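Local atomic coordinates of R.Ecl18kI (PDB entry 2GB7), a protein that is a type II restriction endonuclease that recognises the double-stranded DNA sequence 5'-CCNGG-3' and cleaves it before the first C. Residues Phe9-Ile13 with Met75-Leu79; Phe25-Tyr29 with Tyr286-Val292; Phe45-Glu51 with Phe248-Gln253; Tyr52-Arg57 with Ile127-Leu131. The protein carries 1 engineered substitution. All blocks are in the same frame, centred on the assembly; numbering follows the deposited sequence.

Interaction 1. Residues Phe9-Ile13 with Met75-Leu79; sequences FKTLI and MLSYL
Phe9 and Leu12, on the N-terminal helix 6-20, pack against Met75, Tyr78 and Leu79 where helix 49-77 runs out into a turn, making an apolar contact of a helix with a helix end and its turn, built on two CH-pi pairs. The pairs are reciprocal, each segment giving one ring and one leucine methyl. With its CG anti to the backbone nitrogen (chi1 -166°), Phe9 swings its ring across to the partner. Leu79 CD2 lies over the ring centre, 4.0 Å from the Phe9 centroid and 12° off the normal, and Ile13, one turn on from Phe9, lays CD1 on the opposite face, nearer the rim. The ring edge meets backbone: Phe9 CE1 is 3.2 Å from Met75 O, the same oxygen that accepts Tyr78 N in the turn. In the second pair, Leu12 CD2 sits 3.6 Å from the Tyr78 centroid, again 12° off the normal. The Met75 chain, bent at chi2 and chi3, carries its terminal methyl CE to Leu12 CG (3.6 Å). Helix 102-134 closes another side, with Leu108 and Ser111 against Ile13 and His104 against Leu79, while Leu4 covers Leu12, Tyr78 and Leu79. Thr98 of the second subunit rests on Leu76.

Interaction 2. Residues Phe25-Tyr29 with Tyr286-Val292; sequences FALVY and YSDFPYV
Phe25 and Tyr29, one turn apart on helix 24-34, both set CG anti to the backbone nitrogen (chi1 -174° in Phe25), which sends their rings out to meet Phe289. Phe289, turned the other way with CG beside its own nitrogen, meets both rings. The edge of Phe25 points at the face of Phe289, centroids 4.9 Å apart and planes at 79°. Phe289 in turn presents its edge to Tyr29: Phe289 CD1 lies 3.4 Å from Tyr29 CG, and Phe289 CB also stands above that ring. On the Phe25 face, Tyr286 CE1 comes to 3.6 Å from Phe25 CZ with the rings inclined, and Val292 CG2 meets the edge of Phe25. The phenol of Tyr29 reaches further, to the start of helix 290-302, where Tyr291 N donates to Tyr29 OH over 2.9 Å in a nearly straight bond (167°). This is an aromatic cluster with chained T-shaped pairs, fastening a type I beta turn (Tyr286-Phe289) and the helix N-terminus behind it to helix 24-34.

Interaction 3. Residues Phe45-Glu51 with Phe248-Gln253; sequences FLNNPSE and FEDMLQ
Leu46 and Pro49 face Leu252 and Phe248, with CA atoms 5.7 Å apart for Leu46-Leu252 and 5.9 Å for Pro49-Phe248, where Asn48 interrupts the helical run between helix 42-47 and helix 49-77. Glu249 carries the polar half. CG lies beside the backbone nitrogen and the chain bends at chi2 (73°), folding the carboxylate over Pro49 CD and CG onto Ser50. Ser50 OG donates to Glu249 OE1 over 2.7 Å, on the syn lone pair, while Ser50 N reaches Glu249 OE2 at 3.0 Å from 43° out of the carboxylate plane. Both oxygens are thus gripped by one residue, and Ser50 OG is held by Val232 N. Glu51 OE1 comes within 3.3 Å of Glu249 OE2, the carboxylate planes perpendicular; a water 2.8 Å from Glu51 OE2 and 2.6 Å from Glu249 OE2 may soften the repulsion, though it has more acceptors near it than protons to give. A second water joins the two segments, donating to Leu46 O and Glu249 O. The apolar half is simpler: Pro49 CB rests 3.8 Å from Phe248 CB, and Leu46 CD1 lies against the Leu252 backbone and CB. Glu249 thus takes a first-turn N-H of helix 49-77, whose dipole may offset the nearness of Glu51, and docks that helix onto helix 248-259, which follows strand 245-247, outermost in this chain's sheet, in a PDDEXK-clan fold.

Interaction 4. Residues Tyr52-Arg57 with Ile127-Leu131; sequences YIIAMR and ILELL. With nucleotides of chain B.
Tyr52 and Ile127 meet by both a hydrogen bond and apolar packing, where segments 52-57 and 127-131 cross with N-to-C directions 137° apart and axes 10.4 Å apart. The polar link is one bond: Tyr52 OH donates to Ile127 O over 2.8 Å, in the carbonyl plane on a lone pair, at a C=O...donor angle of 125°. That oxygen also accepts the helical N-H of Leu131, and the buried Tyr52 hydroxyl thus places its proton on a shared acceptor. The apolar contacts centre on Ile127, a knob in the hole formed by Tyr52, Ile53, Met56 and Arg57. Its CG2 lies 3.5 Å from Tyr52 CE2, and its CD1 reaches Met56 CB at 3.8 Å. Alongside, Ile53 CD1 touches Leu128 CD2 at 3.7 Å, and Leu131 CB lies against Tyr52 CE2. The third kind involves DNA: the Arg57 chain, bent at chi2 and chi3, lays its guanidinium flat over the thymine of DT5 of chain B, CZ being 3.9 Å from its C4, consistent with a pocket holding an extruded base. Around them, Phe32 and Val28 of helix 24-34 cover Tyr52, Met56 and Leu130, while Phe248 and Leu252 of helix 248-259 back Ile53, Leu128 and Leu131.

Helix 49-77 ties three of the contacts together: interaction 3 uses its N-terminal turn, interaction 4 the next turns and interaction 1 its far end, about 43 Å from interaction 3 between centres and across the chain's centre. Interaction 4 is the most central, buried and mainly apolar, and it touches interactions 2 and 3, through Val292 on Leu130 and Pro49 on Leu131; of the four it alone meets the DNA, through Arg57. Interactions 2 and 3 are partly buried; aromatic edges and faces dominate the first, a carboxylate and waters the second. Interaction 1 is also buried but peripheral, almost wholly apolar, and lies beside the second subunit.

Interaction 1. Residues Phe9-Ile13 with Met75-Leu79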
loop_
_atom_site.group_PDB
_atom_site.type_symbol
_atom_site.label_atom_id
_atom_site.label_comp_id
_atom_site.label_asym_id
_atom_site.label_seq_id
_atom_site.Cartn_x
_atom_site.Cartn_y
_atom_site.Cartn_z
ATOM N N PHE F 9 15.674 -7.163 -19.436
ATOM C CA PHE F 9 15.108 -5.827 -19.592
ATOM C C PHE F 9 14.939 -5.189 -18.216
ATOM O O PHE F 9 15.267 -4.016 -18.026
ATOM C CB PHE F 9 13.767 -5.914 -20.327
ATOM C CG PHE F 9 13.241 -4.588 -20.844
ATOM C CD1 PHE F 9 14.081 -3.665 -21.458
ATOM C CD2 PHE F 9 11.881 -4.296 -20.763
ATOM C CE1 PHE F 9 13.569 -2.458 -21.954
ATOM C CE2 PHE F 9 11.368 -3.099 -21.245
ATOM C CZ PHE F 9 12.211 -2.183 -21.847
ATOM N N LYS F 10 14.465 -5.970 -17.248
ATOM C CA LYS F 10 14.354 -5.477 -15.864
ATOM C C LYS F 10 15.702 -5.031 -15.316
ATOM O O LYS F 10 15.804 -3.972 -14.661
ATOM C CB LYS F 10 13.758 -6.534 -14.939
ATOM C CG LYS F 10 12.286 -6.823 -15.163
ATOM C CD LYS F 10 11.823 -7.876 -14.183
ATOM C CE LYS F 10 11.110 -9.023 -14.877
ATOM N NZ LYS F 10 10.745 -10.113 -13.913
ATOM N N THR F 11 16.738 -5.826 -15.579
ATOM C CA THR F 11 18.077 -5.526 -15.082
ATOM C C THR F 11 18.632 -4.240 -15.696
ATOM O O THR F 11 19.208 -3.396 -14.992
ATOM C CB THR F 11 19.029 -6.714 -15.280
ATOM O OG1 THR F 11 18.546 -7.815 -14.498
ATOM C CG2 THR F 11 20.445 -6.367 -14.821
ATOM N N LEU F 12 18.422 -4.089 -16.999
ATOM C CA LEU F 12 18.795 -2.877 -17.700
ATOM C C LEU F 12 18.032 -1.655 -17.155
ATOM O O LEU F 12 18.630 -0.605 -16.938
ATOM C CB LEU F 12 18.567 -3.055 -19.206
ATOM C CG LEU F 12 18.667 -1.836 -20.120
ATOM C CD1 LEU F 12 20.083 -1.270 -20.170
ATOM C CD2 LEU F 12 18.177 -2.211 -21.507
ATOM N N ILE F 13 16.726 -1.807 -16.932
ATOM C CA ILE F 13 15.875 -0.693 -16.481
ATOM C C ILE F 13 16.382 -0.174 -15.131
ATOM O O ILE F 13 16.524 1.028 -14.934
ATOM C CB ILE F 13 14.362 -1.096 -16.395
ATOM C CG1 ILE F 13 13.748 -1.328 -17.780
ATOM C CG2 ILE F 13 13.535 -0.029 -15.658
ATOM C CD1 ILE F 13 12.426 -2.065 -17.726
ATOM N N MET F 75 14.024 3.328 -22.927
ATOM C CA MET F 75 13.972 1.929 -22.530
ATOM C C MET F 75 13.275 1.103 -23.587
ATOM O O MET F 75 13.772 0.056 -23.980
ATOM C CB MET F 75 13.312 1.757 -21.155
ATOM C CG MET F 75 14.141 2.355 -20.042
ATOM S SD MET F 75 15.862 1.816 -20.024
ATOM C CE MET F 75 15.684 0.068 -19.772
ATOM N N LEU F 76 12.137 1.586 -24.069
ATOM C CA LEU F 76 11.382 0.850 -25.076
ATOM C C LEU F 76 12.177 0.657 -26.362
ATOM O O LEU F 76 11.976 -0.313 -27.091
ATOM C CB LEU F 76 10.067 1.564 -25.388
ATOM C CG LEU F 76 8.968 1.476 -24.329
ATOM C CD1 LEU F 76 7.765 2.363 -24.693
ATOM C CD2 LEU F 76 8.528 0.030 -24.119
ATOM N N SER F 77 13.093 1.566 -26.653
ATOM C CA SER F 77 13.770 1.462 -27.951
ATOM C C SER F 77 14.815 0.314 -27.981
ATOM O O SER F 77 15.210 -0.171 -29.056
ATOM C CB SER F 77 14.292 2.835 -28.367
ATOM O OG SER F 77 13.223 3.776 -28.290
ATOM N N TYR F 78 15.188 -0.171 -26.794
ATOM C CA TYR F 78 16.028 -1.369 -26.644
ATOM C C TYR F 78 15.365 -2.682 -27.079
ATOM O O TYR F 78 16.031 -3.721 -27.161
ATOM C CB TYR F 78 16.443 -1.537 -25.193
ATOM C CG TYR F 78 17.646 -0.745 -24.765
ATOM C CD1 TYR F 78 17.490 0.473 -24.111
ATOM C CD2 TYR F 78 18.943 -1.229 -24.973
ATOM C CE1 TYR F 78 18.583 1.204 -23.678
ATOM C CE2 TYR F 78 20.053 -0.504 -24.546
ATOM C CZ TYR F 78 19.856 0.718 -23.891
ATOM O OH TYR F 78 20.922 1.465 -23.456
ATOM N N LEU F 79 14.059 -2.657 -27.315
ATOM C CA LEU F 79 13.377 -3.862 -27.762
ATOM C C LEU F 79 12.981 -3.814 -29.244
ATOM O O LEU F 79 12.475 -4.800 -29.787
ATOM C CB LEU F 79 12.071 -4.078 -27.006
ATOM C CG LEU F 79 12.090 -4.025 -25.479
ATOM C CD1 LEU F 79 10.633 -4.066 -24.981
ATOM C CD2 LEU F 79 12.929 -5.143 -24.878
#

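Interaction 2. Residues Phe25-Tyr29 with Tyr286-Val292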
loop_
_atom_site.group_PDB
_atom_site.type_symbol
_atom_site.label_atom_id
_atom_site.label_comp_id
_atom_site.label_asym_id
_atom_site.label_seq_id
_atom_site.Cartn_x
_atom_site.Cartn_y
_atom_site.Cartn_z
ATOM N N PHE F 25 15.631 13.040 -2.598
ATOM C CA PHE F 25 16.108 14.198 -1.829
ATOM C C PHE F 25 16.919 15.177 -2.668
ATOM O O PHE F 25 16.768 16.397 -2.529
ATOM C CB PHE F 25 16.925 13.792 -0.611
ATOM C CG PHE F 25 17.289 14.952 0.242
ATOM C CD1 PHE F 25 16.403 15.414 1.211
ATOM C CD2 PHE F 25 18.485 15.635 0.049
ATOM C CE1 PHE F 25 16.706 16.513 1.985
ATOM C CE2 PHE F 25 18.794 16.729 0.817
ATOM C CZ PHE F 25 17.912 17.173 1.781
ATOM N N ALA F 26 17.799 14.654 -3.513
ATOM C CA ALA F 26 18.572 15.523 -4.407
ATOM C C ALA F 26 17.656 16.383 -5.288
ATOM O O ALA F 26 17.958 17.563 -5.542
ATOM C CB ALA F 26 19.507 14.688 -5.284
ATOM N N LEU F 27 16.562 15.793 -5.787
ATOM C CA LEU F 27 15.647 16.551 -6.666
ATOM C C LEU F 27 14.944 17.623 -5.866
ATOM O O LEU F 27 14.819 18.765 -6.301
ATOM C CB LEU F 27 14.616 15.633 -7.349
ATOM C CG LEU F 27 13.483 16.309 -8.142
ATOM C CD1 LEU F 27 14.050 17.169 -9.258
ATOM C CD2 LEU F 27 12.472 15.291 -8.732
ATOM N N VAL F 28 14.509 17.253 -4.666
ATOM C CA VAL F 28 13.850 18.217 -3.795
ATOM C C VAL F 28 14.829 19.331 -3.444
ATOM O O VAL F 28 14.471 20.503 -3.472
ATOM C CB VAL F 28 13.287 17.541 -2.503
ATOM C CG1 VAL F 28 12.880 18.610 -1.484
ATOM C CG2 VAL F 28 12.093 16.635 -2.803
ATOM N N TYR F 29 16.059 18.967 -3.106
ATOM C CA TYR F 29 17.062 19.982 -2.739
ATOM C C TYR F 29 17.376 20.904 -3.923
ATOM O O TYR F 29 17.437 22.123 -3.757
ATOM C CB TYR F 29 18.332 19.320 -2.204
ATOM C CG TYR F 29 19.371 20.312 -1.714
ATOM C CD1 TYR F 29 19.392 20.715 -0.389
ATOM C CD2 TYR F 29 20.325 20.841 -2.574
ATOM C CE1 TYR F 29 20.345 21.643 0.060
ATOM C CE2 TYR F 29 21.287 21.748 -2.144
ATOM C CZ TYR F 29 21.299 22.144 -0.826
ATOM O OH TYR F 29 22.248 23.055 -0.409
ATOM N N TYR F 286 23.900 14.169 4.898
ATOM C CA TYR F 286 23.603 15.308 4.019
ATOM C C TYR F 286 24.849 16.068 3.586
ATOM O O TYR F 286 24.787 17.249 3.217
ATOM C CB TYR F 286 22.595 16.243 4.715
ATOM C CG TYR F 286 21.258 15.573 4.871
ATOM C CD1 TYR F 286 20.519 15.191 3.742
ATOM C CD2 TYR F 286 20.752 15.266 6.122
ATOM C CE1 TYR F 286 19.299 14.562 3.865
ATOM C CE2 TYR F 286 19.524 14.619 6.253
ATOM C CZ TYR F 286 18.805 14.286 5.120
ATOM O OH TYR F 286 17.598 13.651 5.235
ATOM N N SER F 287 25.976 15.363 3.591
ATOM C CA SER F 287 27.287 15.934 3.318
ATOM C C SER F 287 27.319 16.802 2.065
ATOM O O SER F 287 28.072 17.767 1.994
ATOM C CB SER F 287 28.293 14.798 3.159
ATOM O OG SER F 287 29.598 15.259 3.413
ATOM N N ASP F 288 26.495 16.442 1.086
ATOM C CA ASP F 288 26.542 17.019 -0.257
ATOM C C ASP F 288 25.662 18.246 -0.410
ATOM O O ASP F 288 25.626 18.852 -1.479
ATOM C CB ASP F 288 26.123 15.954 -1.295
ATOM C CG ASP F 288 27.210 14.928 -1.557
ATOM O OD1 ASP F 288 27.567 14.157 -0.636
ATOM O OD2 ASP F 288 27.712 14.879 -2.702
ATOM N N PHE F 289 24.992 18.622 0.685
ATOM C CA PHE F 289 23.911 19.588 0.662
ATOM C C PHE F 289 24.202 20.721 1.647
ATOM O O PHE F 289 23.805 20.642 2.814
ATOM C CB PHE F 289 22.605 18.865 0.970
ATOM C CG PHE F 289 22.302 17.758 -0.017
ATOM C CD1 PHE F 289 21.888 18.070 -1.298
ATOM C CD2 PHE F 289 22.488 16.425 0.324
ATOM C CE1 PHE F 289 21.633 17.077 -2.245
ATOM C CE2 PHE F 289 22.241 15.422 -0.604
ATOM C CZ PHE F 289 21.804 15.754 -1.898
ATOM N N PRO F 290 24.928 21.751 1.176
ATOM C CA PRO F 290 25.416 22.874 1.974
ATOM C C PRO F 290 24.338 23.458 2.854
ATOM O O PRO F 290 24.595 23.764 4.034
ATOM C CB PRO F 290 25.841 23.893 0.906
ATOM C CG PRO F 290 26.302 23.059 -0.202
ATOM C CD PRO F 290 25.359 21.876 -0.231
ATOM N N TYR F 291 23.143 23.649 2.308
ATOM C CA TYR F 291 22.088 24.311 3.112
ATOM C C TYR F 291 21.751 23.488 4.344
ATOM O O TYR F 291 21.504 24.032 5.415
ATOM C CB TYR F 291 20.824 24.565 2.291
ATOM C CG TYR F 291 19.679 25.244 3.048
ATOM C CD1 TYR F 291 19.541 26.638 3.035
ATOM C CD2 TYR F 291 18.723 24.497 3.754
ATOM C CE1 TYR F 291 18.473 27.261 3.689
ATOM C CE2 TYR F 291 17.672 25.121 4.437
ATOM C CZ TYR F 291 17.559 26.507 4.386
ATOM O OH TYR F 291 16.527 27.124 5.046
ATOM N N VAL F 292 21.721 22.173 4.172
ATOM C CA VAL F 292 21.346 21.292 5.252
ATOM C C VAL F 292 22.491 21.153 6.252
ATOM O O VAL F 292 22.279 21.168 7.473
ATOM C CB VAL F 292 20.932 19.918 4.705
ATOM C CG1 VAL F 292 20.597 18.987 5.854
ATOM C CG2 VAL F 292 19.711 20.070 3.784
#

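Interaction 3. Residues Phe45-Glu51 with Phe248-Gln253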
loop_
_atom_site.group_PDB
_atom_site.type_symbol
_atom_site.label_atom_id
_atom_site.label_comp_id
_atom_site.label_asym_id
_atom_site.label_seq_id
_atom_site.Cartn_x
_atom_site.Cartn_y
_atom_site.Cartn_z
ATOM N N PHE F 45 8.720 30.398 6.201
ATOM C CA PHE F 45 8.287 29.016 6.301
ATOM C C PHE F 45 7.198 28.860 7.352
ATOM O O PHE F 45 6.293 28.049 7.209
ATOM C CB PHE F 45 9.492 28.141 6.612
ATOM C CG PHE F 45 10.481 28.109 5.495
ATOM C CD1 PHE F 45 10.306 27.208 4.432
ATOM C CD2 PHE F 45 11.574 28.970 5.477
ATOM C CE1 PHE F 45 11.216 27.186 3.374
ATOM C CE2 PHE F 45 12.504 28.934 4.410
ATOM C CZ PHE F 45 12.307 28.052 3.354
ATOM N N LEU F 46 7.308 29.653 8.411
ATOM C CA LEU F 46 6.363 29.591 9.499
ATOM C C LEU F 46 5.013 30.028 8.979
ATOM O O LEU F 46 3.979 29.449 9.334
ATOM C CB LEU F 46 6.846 30.524 10.628
ATOM C CG LEU F 46 6.084 30.607 11.938
ATOM C CD1 LEU F 46 5.792 29.202 12.479
ATOM C CD2 LEU F 46 6.923 31.412 12.917
ATOM N N ASN F 47 5.021 31.039 8.118
ATOM C CA ASN F 47 3.791 31.678 7.697
ATOM C C ASN F 47 3.195 31.092 6.455
ATOM O O ASN F 47 1.979 31.170 6.287
ATOM C CB ASN F 47 3.975 33.189 7.494
ATOM C CG ASN F 47 4.268 33.922 8.778
ATOM O OD1 ASN F 47 3.818 33.535 9.864
ATOM N ND2 ASN F 47 5.027 34.995 8.663
ATOM N N ASN F 48 4.028 30.483 5.600
ATOM C CA ASN F 48 3.602 30.088 4.251
ATOM C C ASN F 48 3.838 28.604 3.970
ATOM O O ASN F 48 4.144 28.249 2.826
ATOM C CB ASN F 48 4.383 30.831 3.144
ATOM C CG ASN F 48 4.188 32.335 3.176
ATOM O OD1 ASN F 48 3.389 32.878 2.410
ATOM N ND2 ASN F 48 4.888 33.009 4.080
ATOM N N PRO F 49 3.647 27.731 4.952
ATOM C CA PRO F 49 3.982 26.321 4.637
ATOM C C PRO F 49 3.195 25.642 3.536
ATOM O O PRO F 49 3.742 24.879 2.714
ATOM C CB PRO F 49 3.846 25.620 5.991
ATOM C CG PRO F 49 2.884 26.457 6.767
ATOM C CD PRO F 49 3.115 27.877 6.310
ATOM N N SER F 50 1.886 25.884 3.510
ATOM C CA SER F 50 1.067 25.204 2.496
ATOM C C SER F 50 1.472 25.592 1.093
ATOM O O SER F 50 1.557 24.758 0.196
ATOM C CB SER F 50 -0.430 25.434 2.677
ATOM O OG SER F 50 -0.898 24.872 3.889
ATOM N N GLU F 51 1.706 26.889 0.922
ATOM C CA GLU F 51 2.135 27.398 -0.366
ATOM C C GLU F 51 3.467 26.820 -0.788
ATOM O O GLU F 51 3.633 26.452 -1.949
ATOM C CB GLU F 51 2.211 28.925 -0.320
ATOM C CG GLU F 51 0.843 29.595 -0.166
ATOM C CD GLU F 51 0.322 29.566 1.268
ATOM O OE1 GLU F 51 1.042 29.088 2.179
ATOM O OE2 GLU F 51 -0.810 30.050 1.503
ATOM N N PHE F 248 -1.000 22.872 7.676
ATOM C CA PHE F 248 0.435 22.991 7.941
ATOM C C PHE F 248 0.764 24.257 8.720
ATOM O O PHE F 248 1.689 24.269 9.508
ATOM C CB PHE F 248 1.225 22.949 6.652
ATOM C CG PHE F 248 1.186 21.599 6.015
ATOM C CD1 PHE F 248 1.881 20.552 6.585
ATOM C CD2 PHE F 248 0.407 21.361 4.895
ATOM C CE1 PHE F 248 1.833 19.258 5.968
ATOM C CE2 PHE F 248 0.341 20.102 4.312
ATOM C CZ PHE F 248 1.045 19.060 4.858
ATOM N N GLU F 249 -0.013 25.303 8.493
ATOM C CA GLU F 249 0.186 26.538 9.249
ATOM C C GLU F 249 0.016 26.354 10.764
ATOM O O GLU F 249 0.812 26.873 11.560
ATOM C CB GLU F 249 -0.762 27.590 8.693
ATOM C CG GLU F 249 -0.279 28.227 7.389
ATOM C CD GLU F 249 -0.367 27.338 6.133
ATOM O OE1 GLU F 249 -0.963 26.234 6.165
ATOM O OE2 GLU F 249 0.141 27.802 5.078
ATOM N N ASP F 250 -1.031 25.619 11.142
ATOM C CA ASP F 250 -1.343 25.287 12.522
ATOM C C ASP F 250 -0.181 24.490 13.102
ATOM O O ASP F 250 0.335 24.808 14.200
ATOM C CB ASP F 250 -2.615 24.440 12.595
ATOM C CG ASP F 250 -3.862 25.162 12.147
ATOM O OD1 ASP F 250 -3.945 26.417 12.277
ATOM O OD2 ASP F 250 -4.824 24.454 11.730
ATOM N N MET F 251 0.236 23.463 12.364
ATOM C CA MET F 251 1.324 22.592 12.786
ATOM C C MET F 251 2.609 23.360 13.024
ATOM O O MET F 251 3.277 23.148 14.033
ATOM C CB MET F 251 1.576 21.464 11.778
ATOM C CG MET F 251 2.560 20.449 12.346
ATOM S SD MET F 251 2.847 19.123 11.149
ATOM C CE MET F 251 3.940 19.950 10.026
ATOM N N LEU F 252 2.974 24.243 12.097
ATOM C CA LEU F 252 4.213 25.017 12.236
ATOM C C LEU F 252 4.183 25.953 13.439
ATOM O O LEU F 252 5.185 26.130 14.136
ATOM C CB LEU F 252 4.520 25.788 10.961
ATOM C CG LEU F 252 5.425 25.050 9.977
ATOM C CD1 LEU F 252 6.866 24.994 10.511
ATOM C CD2 LEU F 252 4.955 23.587 9.644
ATOM N N GLN F 253 3.027 26.522 13.688
ATOM C CA GLN F 253 2.872 27.389 14.845
ATOM C C GLN F 253 3.111 26.581 16.123
ATOM O O GLN F 253 3.841 27.016 17.019
ATOM C CB GLN F 253 1.489 27.999 14.845
ATOM C CG GLN F 253 1.335 29.025 15.941
ATOM C CD GLN F 253 2.344 30.184 15.816
ATOM O OE1 GLN F 253 2.623 30.675 14.716
ATOM N NE2 GLN F 253 2.879 30.632 16.960
HETATM O O HOH W 1 2.113 29.196 11.054
HETATM O O HOH W 2 -0.670 30.105 4.299
#

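Interaction 4. Residues Tyr52-Arg57 with Ile127-Leu131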
loop_
_atom_site.group_PDB
_atom_site.type_symbol
_atom_site.label_atom_id
_atom_site.label_comp_id
_atom_site.label_asym_id
_atom_site.label_seq_id
_atom_site.Cartn_x
_atom_site.Cartn_y
_atom_site.Cartn_z
ATOM N N TYR F 52 4.405 26.762 0.151
ATOM C CA TYR F 52 5.719 26.222 -0.102
ATOM C C TYR F 52 5.603 24.749 -0.543
ATOM O O TYR F 52 6.187 24.333 -1.554
ATOM C CB TYR F 52 6.615 26.405 1.127
ATOM C CG TYR F 52 7.700 25.386 1.221
ATOM C CD1 TYR F 52 8.935 25.570 0.580
ATOM C CD2 TYR F 52 7.486 24.207 1.927
ATOM C CE1 TYR F 52 9.926 24.596 0.656
ATOM C CE2 TYR F 52 8.454 23.229 1.988
ATOM C CZ TYR F 52 9.668 23.446 1.384
ATOM O OH TYR F 52 10.617 22.460 1.426
ATOM N N ILE F 53 4.813 23.972 0.198
ATOM C CA ILE F 53 4.653 22.548 -0.110
ATOM C C ILE F 53 4.096 22.319 -1.516
ATOM O O ILE F 53 4.643 21.523 -2.282
ATOM C CB ILE F 53 3.748 21.879 0.940
ATOM C CG1 ILE F 53 4.491 21.802 2.268
ATOM C CG2 ILE F 53 3.304 20.478 0.474
ATOM C CD1 ILE F 53 3.584 21.536 3.481
ATOM N N ILE F 54 3.044 23.045 -1.874
ATOM C CA ILE F 54 2.422 22.889 -3.197
ATOM C C ILE F 54 3.373 23.314 -4.321
ATOM O O ILE F 54 3.463 22.618 -5.341
ATOM C CB ILE F 54 1.074 23.672 -3.294
ATOM C CG1 ILE F 54 0.049 23.118 -2.292
ATOM C CG2 ILE F 54 0.471 23.652 -4.743
ATOM C CD1 ILE F 54 -0.400 21.692 -2.597
ATOM N N ALA F 55 4.081 24.428 -4.124
ATOM C CA ALA F 55 5.040 24.912 -5.131
ATOM C C ALA F 55 6.169 23.903 -5.285
ATOM O O ALA F 55 6.565 23.592 -6.404
ATOM C CB ALA F 55 5.586 26.297 -4.755
ATOM N N MET F 56 6.651 23.347 -4.173
ATOM C CA MET F 56 7.693 22.316 -4.264
ATOM C C MET F 56 7.233 21.095 -5.063
ATOM O O MET F 56 7.951 20.601 -5.968
ATOM C CB MET F 56 8.200 21.933 -2.870
ATOM C CG MET F 56 9.047 23.023 -2.188
ATOM S SD MET F 56 10.666 23.272 -2.948
ATOM C CE MET F 56 11.422 21.640 -2.751
ATOM N N ARG F 57 6.047 20.596 -4.721
ATOM C CA ARG F 57 5.453 19.432 -5.384
ATOM C C ARG F 57 5.324 19.673 -6.878
ATOM O O ARG F 57 5.787 18.868 -7.675
ATOM C CB ARG F 57 4.084 19.144 -4.798
ATOM C CG ARG F 57 4.125 18.485 -3.416
ATOM C CD ARG F 57 4.069 16.990 -3.604
ATOM N NE ARG F 57 2.795 16.565 -4.199
ATOM C CZ ARG F 57 2.409 15.301 -4.362
ATOM N NH1 ARG F 57 3.201 14.291 -4.029
ATOM N NH2 ARG F 57 1.218 15.051 -4.874
ATOM N N ILE F 127 10.485 17.355 1.324
ATOM C CA ILE F 127 9.897 18.702 1.286
ATOM C C ILE F 127 9.553 19.174 2.714
ATOM O O ILE F 127 9.811 20.332 3.108
ATOM C CB ILE F 127 8.645 18.711 0.398
ATOM C CG1 ILE F 127 9.067 18.550 -1.083
ATOM C CG2 ILE F 127 7.845 20.027 0.644
ATOM C CD1 ILE F 127 7.885 18.262 -1.992
ATOM N N LEU F 128 8.983 18.288 3.530
ATOM C CA LEU F 128 8.631 18.661 4.926
ATOM C C LEU F 128 9.864 18.844 5.821
ATOM O O LEU F 128 9.888 19.687 6.711
ATOM C CB LEU F 128 7.689 17.597 5.522
ATOM C CG LEU F 128 6.319 17.495 4.823
ATOM C CD1 LEU F 128 5.533 16.268 5.411
ATOM C CD2 LEU F 128 5.549 18.836 5.046
ATOM N N GLU F 129 10.903 18.055 5.535
ATOM C CA GLU F 129 12.165 18.174 6.240
ATOM C C GLU F 129 12.759 19.555 6.002
ATOM O O GLU F 129 13.106 20.276 6.957
ATOM C CB GLU F 129 13.098 17.123 5.665
ATOM C CG GLU F 129 14.426 17.066 6.284
ATOM C CD GLU F 129 15.250 15.923 5.729
ATOM O OE1 GLU F 129 14.683 15.043 5.025
ATOM O OE2 GLU F 129 16.462 15.913 6.023
ATOM N N LEU F 130 12.851 19.950 4.736
ATOM C CA LEU F 130 13.384 21.280 4.425
ATOM C C LEU F 130 12.511 22.413 4.955
ATOM O O LEU F 130 13.028 23.448 5.309
ATOM C CB LEU F 130 13.634 21.428 2.917
ATOM C CG LEU F 130 14.772 20.533 2.422
ATOM C CD1 LEU F 130 14.826 20.542 0.903
ATOM C CD2 LEU F 130 16.121 20.994 2.962
ATOM N N LEU F 131 11.203 22.186 5.037
ATOM C CA LEU F 131 10.293 23.146 5.668
ATOM C C LEU F 131 10.680 23.399 7.124
ATOM O O LEU F 131 10.773 24.524 7.546
ATOM C CB LEU F 131 8.846 22.639 5.572
ATOM C CG LEU F 131 7.774 23.415 6.337
ATOM C CD1 LEU F 131 7.722 24.843 5.827
ATOM C CD2 LEU F 131 6.441 22.737 6.144
ATOM P P DT B 5 0.387 8.223 -4.368
ATOM O OP1 DT B 5 -0.140 9.061 -3.266
ATOM O OP2 DT B 5 -0.456 7.971 -5.564
ATOM O "O5'" DT B 5 1.774 8.849 -4.842
ATOM C "C5'" DT B 5 2.490 8.319 -5.962
ATOM C "C4'" DT B 5 1.895 8.842 -7.249
ATOM O "O4'" DT B 5 1.825 10.290 -7.229
ATOM C "C3'" DT B 5 2.632 8.467 -8.539
ATOM O "O3'" DT B 5 1.665 8.069 -9.516
ATOM C "C2'" DT B 5 3.260 9.784 -8.976
ATOM C "C1'" DT B 5 2.204 10.766 -8.506
ATOM N N1 DT B 5 2.596 12.184 -8.374
ATOM C C2 DT B 5 1.720 13.125 -8.869
ATOM O O2 DT B 5 0.675 12.831 -9.428
ATOM N N3 DT B 5 2.117 14.425 -8.692
ATOM C C4 DT B 5 3.280 14.867 -8.092
ATOM O O4 DT B 5 3.497 16.072 -7.992
ATOM C C5 DT B 5 4.163 13.823 -7.614
ATOM C C7 DT B 5 5.455 14.205 -6.966
ATOM C C6 DT B 5 3.779 12.551 -7.776
#